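Local coordinates for protein 1,3-alpha-isomaltosidase (Kribbella flavida DSM 17836, PDB 5X3I) that hydrolyses the alpha-1,3-glucosidic linkages of the cyclic tetrasaccharide cyclobis-(1-6)-alpha-nigerosyl inside the cell, releasing isomaltose, at residues R581-M589 with Y675-V686. The protein carries 1 engineered substitution. Sequence-based numbering, arbitrary orientation.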
ATOM      1  N   ARG A 581      -7.698 -22.411  -5.667  1.00 19.89           N
ATOM      2  CA  ARG A 581      -6.591 -22.453  -4.708  1.00 17.76           C
ATOM      3  C   ARG A 581      -6.551 -21.140  -3.928  1.00 15.30           C
ATOM      4  O   ARG A 581      -6.396 -21.133  -2.721  1.00 14.79           O
ATOM      5  CB  ARG A 581      -5.240 -22.688  -5.400  1.00 17.86           C
ATOM      6  CG  ARG A 581      -5.068 -24.054  -6.062  1.00 20.87           C
ATOM      7  CD  ARG A 581      -5.340 -25.215  -5.116  1.00 19.25           C
ATOM      8  NE  ARG A 581      -4.777 -26.460  -5.630  1.00 23.37           N
ATOM      9  CZ  ARG A 581      -5.063 -27.667  -5.158  1.00 23.34           C
ATOM     10  NH1 ARG A 581      -5.926 -27.803  -4.163  1.00 23.49           N
ATOM     11  NH2 ARG A 581      -4.497 -28.740  -5.689  1.00 25.96           N
ATOM     12  N   ALA A 582      -6.687 -20.031  -4.643  1.00 16.95           N
ATOM     13  CA  ALA A 582      -6.695 -18.719  -4.010  1.00 14.57           C
ATOM     14  C   ALA A 582      -7.878 -18.585  -3.060  1.00 15.89           C
ATOM     15  O   ALA A 582      -7.716 -18.172  -1.922  1.00 17.96           O
ATOM     16  CB  ALA A 582      -6.739 -17.624  -5.054  1.00 15.83           C
ATOM     17  N   ALA A 583      -9.064 -18.940  -3.545  1.00 16.65           N
ATOM     18  CA  ALA A 583     -10.280 -18.813  -2.749  1.00 16.44           C
ATOM     19  C   ALA A 583     -10.187 -19.631  -1.465  1.00 18.52           C
ATOM     20  O   ALA A 583     -10.553 -19.150  -0.400  1.00 15.41           O
ATOM     21  CB  ALA A 583     -11.498 -19.231  -3.561  1.00 18.69           C
ATOM     22  N   ALA A 584      -9.685 -20.858  -1.567  1.00 19.08           N
ATOM     23  CA  ALA A 584      -9.598 -21.728  -0.401  1.00 15.13           C
ATOM     24  C   ALA A 584      -8.670 -21.170   0.667  1.00 15.49           C
ATOM     25  O   ALA A 584      -9.024 -21.141   1.839  1.00 16.93           O
ATOM     26  CB  ALA A 584      -9.154 -23.113  -0.803  1.00 16.76           C
ATOM     27  N   ALA A 585      -7.485 -20.718   0.264  1.00 17.15           N
ATOM     28  CA  ALA A 585      -6.543 -20.144   1.215  1.00 17.53           C
ATOM     29  C   ALA A 585      -7.096 -18.859   1.813  1.00 14.02           C
ATOM     30  O   ALA A 585      -6.917 -18.588   2.989  1.00 16.46           O
ATOM     31  CB  ALA A 585      -5.178 -19.877   0.541  1.00 14.24           C
ATOM     32  N   SER A 586      -7.780 -18.072   0.993  1.00 16.71           N
ATOM     33  CA  SER A 586      -8.271 -16.764   1.430  1.00 15.28           C
ATOM     34  C   SER A 586      -9.371 -16.870   2.486  1.00 17.30           C
ATOM     35  O   SER A 586      -9.490 -16.005   3.348  1.00 17.03           O
ATOM     36  CB  SER A 586      -8.774 -15.963   0.236  1.00 15.08           C
ATOM     37  OG  SER A 586      -7.711 -15.682  -0.645  1.00 17.55           O
ATOM     38  N   ALA A 587     -10.143 -17.951   2.431  1.00 16.33           N
ATOM     39  CA  ALA A 587     -11.150 -18.247   3.456  1.00 14.97           C
ATOM     40  C   ALA A 587     -10.521 -18.381   4.850  1.00 17.57           C
ATOM     41  O   ALA A 587     -11.187 -18.303   5.877  1.00 16.41           O
ATOM     42  CB  ALA A 587     -11.907 -19.516   3.083  1.00 16.20           C
ATOM     43  N   PHE A 588      -9.235 -18.674   4.849  1.00 17.30           N
ATOM     44  CA  PHE A 588      -8.374 -18.736   6.030  1.00 16.93           C
ATOM     45  C   PHE A 588      -7.479 -17.493   6.297  1.00 18.93           C
ATOM     46  O   PHE A 588      -6.422 -17.600   6.919  1.00 18.36           O
ATOM     47  CB  PHE A 588      -7.629 -20.058   5.998  1.00 17.05           C
ATOM     48  CG  PHE A 588      -8.568 -21.239   6.128  1.00 15.26           C
ATOM     49  CD1 PHE A 588      -8.988 -21.938   5.014  1.00 14.71           C
ATOM     50  CD2 PHE A 588      -9.096 -21.587   7.359  1.00 15.95           C
ATOM     51  CE1 PHE A 588      -9.857 -22.996   5.130  1.00 15.15           C
ATOM     52  CE2 PHE A 588      -9.973 -22.650   7.479  1.00 16.23           C
ATOM     53  CZ  PHE A 588     -10.361 -23.348   6.366  1.00 16.60           C
ATOM     54  N   MET A 589      -7.797 -16.373   5.656  1.00 19.91           N
ATOM     55  CA  MET A 589      -7.051 -15.127   5.842  1.00 15.43           C
ATOM     56  C   MET A 589      -7.931 -14.065   6.532  1.00 18.48           C
ATOM     57  O   MET A 589      -9.140 -14.239   6.600  1.00 18.92           O
ATOM     58  CB  MET A 589      -6.552 -14.620   4.501  1.00 16.68           C
ATOM     59  CG  MET A 589      -5.492 -15.513   3.862  1.00 12.29           C
ATOM     60  SD  MET A 589      -4.985 -14.867   2.277  1.00 16.24           S
ATOM     61  CE  MET A 589      -4.324 -16.345   1.532  1.00 16.73           C
ATOM     62  N   TYR A 675       1.301 -20.458   8.019  1.00 19.17           N
ATOM     63  CA  TYR A 675       1.021 -19.563   9.127  1.00 18.45           C
ATOM     64  C   TYR A 675      -0.065 -20.104  10.032  1.00 17.99           C
ATOM     65  O   TYR A 675      -0.845 -20.967   9.643  1.00 20.07           O
ATOM     66  CB  TYR A 675       0.620 -18.178   8.612  1.00 18.25           C
ATOM     67  CG  TYR A 675      -0.601 -18.181   7.728  1.00 18.51           C
ATOM     68  CD1 TYR A 675      -0.496 -18.448   6.370  1.00 17.62           C
ATOM     69  CD2 TYR A 675      -1.864 -17.906   8.248  1.00 17.01           C
ATOM     70  CE1 TYR A 675      -1.603 -18.448   5.559  1.00 15.26           C
ATOM     71  CE2 TYR A 675      -2.974 -17.897   7.445  1.00 16.24           C
ATOM     72  CZ  TYR A 675      -2.844 -18.177   6.106  1.00 16.48           C
ATOM     73  OH  TYR A 675      -3.952 -18.181   5.306  1.00 18.66           O
ATOM     74  N   LEU A 676      -0.118 -19.575  11.243  1.00 20.35           N
ATOM     75  CA  LEU A 676      -1.213 -19.853  12.143  1.00 19.33           C
ATOM     76  C   LEU A 676      -2.264 -18.764  11.960  1.00 20.38           C
ATOM     77  O   LEU A 676      -1.925 -17.581  11.939  1.00 18.24           O
ATOM     78  CB  LEU A 676      -0.737 -19.898  13.592  1.00 19.10           C
ATOM     79  CG  LEU A 676       0.253 -21.014  13.932  1.00 23.62           C
ATOM     80  CD1 LEU A 676       0.925 -20.721  15.251  1.00 27.19           C
ATOM     81  CD2 LEU A 676      -0.467 -22.350  13.989  1.00 21.47           C
ATOM     82  N   LEU A 677      -3.523 -19.162  11.798  1.00 17.13           N
ATOM     83  CA  LEU A 677      -4.616 -18.205  11.817  1.00 16.33           C
ATOM     84  C   LEU A 677      -5.156 -18.182  13.239  1.00 16.05           C
ATOM     85  O   LEU A 677      -5.855 -19.099  13.668  1.00 20.88           O
ATOM     86  CB  LEU A 677      -5.695 -18.609  10.813  1.00 17.94           C
ATOM     87  CG  LEU A 677      -6.983 -17.778  10.745  1.00 16.19           C
ATOM     88  CD1 LEU A 677      -6.724 -16.463  10.053  1.00 16.32           C
ATOM     89  CD2 LEU A 677      -8.066 -18.549  10.017  1.00 14.70           C
ATOM     90  N   GLY A 678      -4.878 -17.103  13.952  1.00 15.14           N
ATOM     91  CA  GLY A 678      -5.083 -17.095  15.386  1.00 16.33           C
ATOM     92  C   GLY A 678      -4.231 -18.152  16.076  1.00 17.66           C
ATOM     93  O   GLY A 678      -3.316 -18.717  15.480  1.00 18.86           O
ATOM     94  N   ASP A 679      -4.548 -18.430  17.334  1.00 20.21           N
ATOM     95  CA  ASP A 679      -3.820 -19.421  18.119  1.00 19.00           C
ATOM     96  C   ASP A 679      -3.975 -20.847  17.595  1.00 23.22           C
ATOM     97  O   ASP A 679      -3.020 -21.615  17.600  1.00 26.66           O
ATOM     98  CB  ASP A 679      -4.280 -19.392  19.581  1.00 20.54           C
ATOM     99  CG  ASP A 679      -3.919 -18.114  20.283  1.00 18.73           C
ATOM    100  OD1 ASP A 679      -3.024 -17.413  19.799  1.00 25.69           O
ATOM    101  OD2 ASP A 679      -4.518 -17.812  21.328  1.00 26.44           O
ATOM    102  N   GLU A 680      -5.189 -21.216  17.195  1.00 24.42           N
ATOM    103  CA  GLU A 680      -5.524 -22.632  17.019  1.00 20.00           C
ATOM    104  C   GLU A 680      -5.366 -23.314  15.662  1.00 18.56           C
ATOM    105  O   GLU A 680      -5.368 -24.537  15.601  1.00 19.33           O
ATOM    106  CB  GLU A 680      -6.980 -22.835  17.459  1.00 19.25           C
ATOM    107  CG  GLU A 680      -7.383 -22.028  18.683  1.00 21.04           C
ATOM    108  CD  GLU A 680      -6.561 -22.335  19.923  1.00 25.01           C
ATOM    109  OE1 GLU A 680      -5.791 -23.310  19.924  1.00 26.35           O
ATOM    110  OE2 GLU A 680      -6.695 -21.597  20.913  1.00 25.12           O
ATOM    111  N   LEU A 681      -5.207 -22.563  14.582  1.00 19.12           N
ATOM    112  CA  LEU A 681      -5.239 -23.187  13.261  1.00 16.30           C
ATOM    113  C   LEU A 681      -3.987 -22.896  12.451  1.00 18.77           C
ATOM    114  O   LEU A 681      -3.583 -21.752  12.335  1.00 21.87           O
ATOM    115  CB  LEU A 681      -6.459 -22.717  12.464  1.00 14.34           C
ATOM    116  CG  LEU A 681      -7.867 -23.074  12.944  1.00 17.67           C
ATOM    117  CD1 LEU A 681      -8.905 -22.338  12.102  1.00 15.22           C
ATOM    118  CD2 LEU A 681      -8.095 -24.568  12.888  1.00 15.29           C
ATOM    119  N   LEU A 682      -3.416 -23.935  11.856  1.00 19.49           N
ATOM    120  CA  LEU A 682      -2.266 -23.789  10.979  1.00 18.21           C
ATOM    121  C   LEU A 682      -2.694 -23.989   9.533  1.00 18.64           C
ATOM    122  O   LEU A 682      -3.300 -25.000   9.176  1.00 21.50           O
ATOM    123  CB  LEU A 682      -1.159 -24.776  11.369  1.00 19.90           C
ATOM    124  CG  LEU A 682       0.212 -24.594  10.713  1.00 19.57           C
ATOM    125  CD1 LEU A 682       1.298 -25.098  11.627  1.00 23.43           C
ATOM    126  CD2 LEU A 682       0.275 -25.328   9.399  1.00 20.08           C
ATOM    127  N   ILE A 683      -2.379 -23.006   8.707  1.00 19.39           N
ATOM    128  CA  ILE A 683      -2.791 -23.000   7.314  1.00 18.05           C
ATOM    129  C   ILE A 683      -1.591 -23.210   6.396  1.00 18.24           C
ATOM    130  O   ILE A 683      -0.517 -22.686   6.660  1.00 20.94           O
ATOM    131  CB  ILE A 683      -3.476 -21.672   6.946  1.00 15.31           C
ATOM    132  CG1 ILE A 683      -4.395 -21.196   8.076  1.00 14.80           C
ATOM    133  CG2 ILE A 683      -4.197 -21.793   5.623  1.00 17.72           C
ATOM    134  CD1 ILE A 683      -5.498 -22.174   8.439  1.00 18.19           C
ATOM    135  N   ASN A 684      -1.783 -23.966   5.323  1.00 19.23           N
ATOM    136  CA  ASN A 684      -0.738 -24.161   4.328  1.00 19.57           C
ATOM    137  C   ASN A 684      -1.268 -24.083   2.904  1.00 20.02           C
ATOM    138  O   ASN A 684      -1.540 -25.108   2.285  1.00 22.43           O
ATOM    139  CB  ASN A 684      -0.038 -25.505   4.547  1.00 22.21           C
ATOM    140  CG  ASN A 684       1.200 -25.666   3.683  1.00 22.93           C
ATOM    141  OD1 ASN A 684       1.689 -24.705   3.098  1.00 25.22           O
ATOM    142  ND2 ASN A 684       1.711 -26.888   3.601  1.00 22.76           N
ATOM    143  N   PRO A 685      -1.391 -22.863   2.373  1.00 19.36           N
ATOM    144  CA  PRO A 685      -1.967 -22.588   1.061  1.00 17.46           C
ATOM    145  C   PRO A 685      -1.335 -23.437  -0.023  1.00 21.51           C
ATOM    146  O   PRO A 685      -0.131 -23.685   0.040  1.00 25.86           O
ATOM    147  CB  PRO A 685      -1.640 -21.112   0.841  1.00 18.03           C
ATOM    148  CG  PRO A 685      -1.530 -20.557   2.205  1.00 16.72           C
ATOM    149  CD  PRO A 685      -0.924 -21.632   3.031  1.00 17.96           C
ATOM    150  N   VAL A 686      -2.108 -23.857  -1.015  1.00 21.79           N
ATOM    151  CA  VAL A 686      -1.500 -24.599  -2.098  1.00 21.26           C
ATOM    152  C   VAL A 686      -1.142 -23.599  -3.187  1.00 21.81           C
ATOM    153  O   VAL A 686      -2.000 -23.052  -3.871  1.00 21.42           O
ATOM    154  CB  VAL A 686      -2.435 -25.688  -2.627  1.00 20.98           C
ATOM    155  CG1 VAL A 686      -1.749 -26.486  -3.716  1.00 22.53           C
ATOM    156  CG2 VAL A 686      -2.851 -26.596  -1.500  1.00 19.63           C
TER
HETATM  157  O   HOH W   1      -4.888 -23.364  -1.327  1.00 21.89           O
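F588 and Y675 meet where helix 576-586 runs out against the hairpin of strands 675-677 and 681-683. The phenol OH of Y675 donates to F588 O at 3.0 Å, standing well above the carbonyl plane, while F588 O lies at the edge of the Y675 ring, in its plane. Y675 CG is wedged between its backbone N and carbonyl carbon (chi1 59°), a placement that lays one ring face over I683 CB on the neighbouring strand. The M589 side chain runs at about a right angle to that of Y675, its CG 3.4 Å from Y675 OH. The side chains of L677 and I683 each cross that of F588 at about a right angle; L677 CD2 arrives near the ring plane at its edge, and I683 CD1 approaches obliquely, 3.8 Å from F588 CD2. L677 CD1 also packs 3.3 Å from F588 O. One helical turn back, A585 CB rests on P685 CB at 3.8 Å. At the far end V686 CG1 sits over one face of the R581 guanidinium, 3.6 Å from NE, while R581 NH2 hydrogen-bonds to V721 O. A water bridges the backbones here, donating to R581 O and accepting from V686 N. Shortening R581 to an alanine is likely to leave V721 O without this donor and V686 CG1 without the flat group it packs on. L632 and L636 of helix 622-650 and V728 of strand 728-731 also touch F588. This buried seam joins the helix preceding the last strand of the family 31 TIM barrel, 591-593, to the antiparallel beta-sheet of the C-terminal domain, away from the probable active site.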